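Local coordinates for putative cell surface protein, similar to internalin proteins (Listeria monocytogenes EGD-e, PDB 5KZS), which is of unknown function but is an internalin-like leucine-rich-repeat protein, probably displayed on the bacterial surface, at residues Val291-Asn296 with Ile302-Ser307. Residues are numbered along the deposited sequence; the frame is centred on the assembly and turned at random.
Sequences VVTTTN and ITLDTS
Thr293 pairs with Leu304, Thr294 with Thr303 and Thr295 with Ile302 in an antiparallel beta hairpin, formed by strands 289-296 and 301-304 of the mixed sheet that follows the leucine-rich repeats. Thr294 and Thr303 are the hydrogen-bonded pair: Thr303 N gives a bond of 2.9 Å to Thr294 O, and Thr294 N returns one of 3.0 Å to Thr303 O in the carbonyl plane. Their side chains slant across each other on one face of the sheet. Thr294 OG1, set between its own backbone N and carbonyl carbon (chi1 46°), comes to 3.9 Å from Thr303 CB, while Thr303 OG1 is hydrogen-bonded to Thr259 OG1 on the next strand. On the other face the buried Ile302 and Leu304 meet the methyl groups of Thr293 and Thr295. Here CG2 of Thr293 meets CG2 of Ile302 at 4.0 Å on the diagonal, and the Leu304 side chain lies alongside that of Thr293, pointing the same way, with CD2 4.0 Å from Thr293 OG1. Farther along, CG2 of Thr295 rests beside CG1 of Ile302. Leu304 continues onto Phe316, Val318 and Trp335 of strands 312-320 and 331-339. Thr293 turns OG1 back along its own chain (chi1 -70°), beside the backbone N, and bonds Val291 O from above the carbonyl plane; a weak bond from Gly281 N also reaches this hydroxyl. Regular pairing gives way at the open end, where Asp305 centres an inverse gamma turn, yet its N still makes a nearly straight bond (177°) to Val292 O. Asp305 sets its CB 4.0 Å from Val292 CB, and its OD1 accepts Ser307 OG through the syn lone pair. Across from this turn, Val291 sets its CG1 methyl 4.0 Å from Leu304 CB and 3.3 Å from Asp305 O.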
loop_
_atom_site.group_PDB
_atom_site.type_symbol
_atom_site.label_atom_id
_atom_site.label_comp_id
_atom_site.label_asym_id
_atom_site.label_seq_id
_atom_site.Cartn_x
_atom_site.Cartn_y
_atom_site.Cartn_z
ATOM N N VAL A 291 29.055 23.424 1.523
ATOM C CA VAL A 291 30.005 23.538 0.414
ATOM C C VAL A 291 29.231 24.053 -0.801
ATOM O O VAL A 291 28.074 23.702 -0.981
ATOM C CB VAL A 291 30.678 22.158 0.173
ATOM C CG1 VAL A 291 30.870 21.830 -1.308
ATOM C CG2 VAL A 291 31.994 22.048 0.942
ATOM N N VAL A 292 29.866 24.874 -1.631
ATOM C CA VAL A 292 29.165 25.524 -2.749
ATOM C C VAL A 292 28.649 24.460 -3.711
ATOM O O VAL A 292 29.322 23.454 -3.947
ATOM C CB VAL A 292 30.062 26.554 -3.483
ATOM C CG1 VAL A 292 29.404 27.055 -4.774
ATOM C CG2 VAL A 292 30.376 27.729 -2.556
ATOM N N THR A 293 27.455 24.673 -4.257
ATOM C CA THR A 293 26.746 23.596 -4.932
ATOM C C THR A 293 25.927 24.100 -6.116
ATOM O O THR A 293 25.112 24.989 -5.961
ATOM C CB THR A 293 25.869 22.872 -3.894
ATOM O OG1 THR A 293 26.721 22.145 -2.992
ATOM C CG2 THR A 293 24.897 21.906 -4.545
ATOM N N THR A 294 26.132 23.497 -7.287
ATOM C CA THR A 294 25.534 23.975 -8.546
ATOM C C THR A 294 24.959 22.824 -9.350
ATOM O O THR A 294 25.374 21.689 -9.170
ATOM C CB THR A 294 26.578 24.712 -9.413
ATOM O OG1 THR A 294 27.801 23.954 -9.450
ATOM C CG2 THR A 294 26.850 26.105 -8.849
ATOM N N THR A 295 24.025 23.134 -10.247
ATOM C CA THR A 295 23.315 22.114 -11.017
ATOM C C THR A 295 23.435 22.340 -12.516
ATOM O O THR A 295 23.133 23.429 -12.991
ATOM C CB THR A 295 21.806 22.037 -10.632
ATOM O OG1 THR A 295 21.060 23.108 -11.239
ATOM C CG2 THR A 295 21.624 22.061 -9.113
ATOM N N ASN A 296 23.862 21.303 -13.246
ATOM C CA ASN A 296 23.809 21.293 -14.713
ATOM C C ASN A 296 22.699 20.369 -15.237
ATOM O O ASN A 296 22.765 19.144 -15.096
ATOM C CB ASN A 296 25.158 20.890 -15.324
ATOM C CG ASN A 296 25.243 21.213 -16.823
ATOM O OD1 ASN A 296 24.289 20.987 -17.580
ATOM N ND2 ASN A 296 26.388 21.748 -17.257
ATOM N N ILE A 302 24.981 17.232 -10.467
ATOM C CA ILE A 302 25.114 18.236 -9.444
ATOM C C ILE A 302 26.587 18.230 -9.064
ATOM O O ILE A 302 27.158 17.162 -8.838
ATOM C CB ILE A 302 24.197 17.920 -8.242
ATOM C CG1 ILE A 302 22.740 18.192 -8.626
ATOM C CG2 ILE A 302 24.574 18.740 -7.009
ATOM C CD1 ILE A 302 21.734 17.465 -7.749
ATOM N N THR A 303 27.194 19.423 -9.026
ATOM C CA THR A 303 28.610 19.586 -8.703
ATOM C C THR A 303 28.781 20.247 -7.341
ATOM O O THR A 303 28.160 21.269 -7.062
ATOM C CB THR A 303 29.329 20.403 -9.788
ATOM O OG1 THR A 303 29.206 19.716 -11.042
ATOM C CG2 THR A 303 30.811 20.568 -9.453
ATOM N N LEU A 304 29.609 19.634 -6.503
ATOM C CA LEU A 304 29.966 20.182 -5.209
ATOM C C LEU A 304 31.390 20.722 -5.295
ATOM O O LEU A 304 32.285 20.027 -5.772
ATOM C CB LEU A 304 29.911 19.105 -4.124
ATOM C CG LEU A 304 28.708 18.141 -3.938
ATOM C CD1 LEU A 304 28.485 17.919 -2.445
ATOM C CD2 LEU A 304 27.413 18.585 -4.603
ATOM N N ASP A 305 31.602 21.953 -4.834
ATOM C CA ASP A 305 32.947 22.525 -4.769
ATOM C C ASP A 305 33.749 21.914 -3.604
ATOM O O ASP A 305 33.874 22.501 -2.530
ATOM C CB ASP A 305 32.888 24.058 -4.686
ATOM C CG ASP A 305 34.206 24.729 -5.080
ATOM O OD1 ASP A 305 35.271 24.068 -5.026
ATOM O OD2 ASP A 305 34.166 25.924 -5.451
ATOM N N THR A 306 34.317 20.733 -3.858
ATOM C CA THR A 306 35.142 20.010 -2.877
ATOM C C THR A 306 36.623 20.372 -2.936
ATOM O O THR A 306 37.438 19.685 -2.320
ATOM C CB THR A 306 34.999 18.476 -3.054
ATOM O OG1 THR A 306 35.275 18.099 -4.415
ATOM C CG2 THR A 306 33.599 18.036 -2.681
ATOM N N SER A 307 36.970 21.460 -3.631
ATOM C CA SER A 307 38.369 21.764 -3.932
ATOM C C SER A 307 39.215 22.304 -2.775
ATOM O O SER A 307 40.424 22.417 -2.924
ATOM C CB SER A 307 38.463 22.731 -5.124
ATOM O OG SER A 307 37.971 24.016 -4.818
#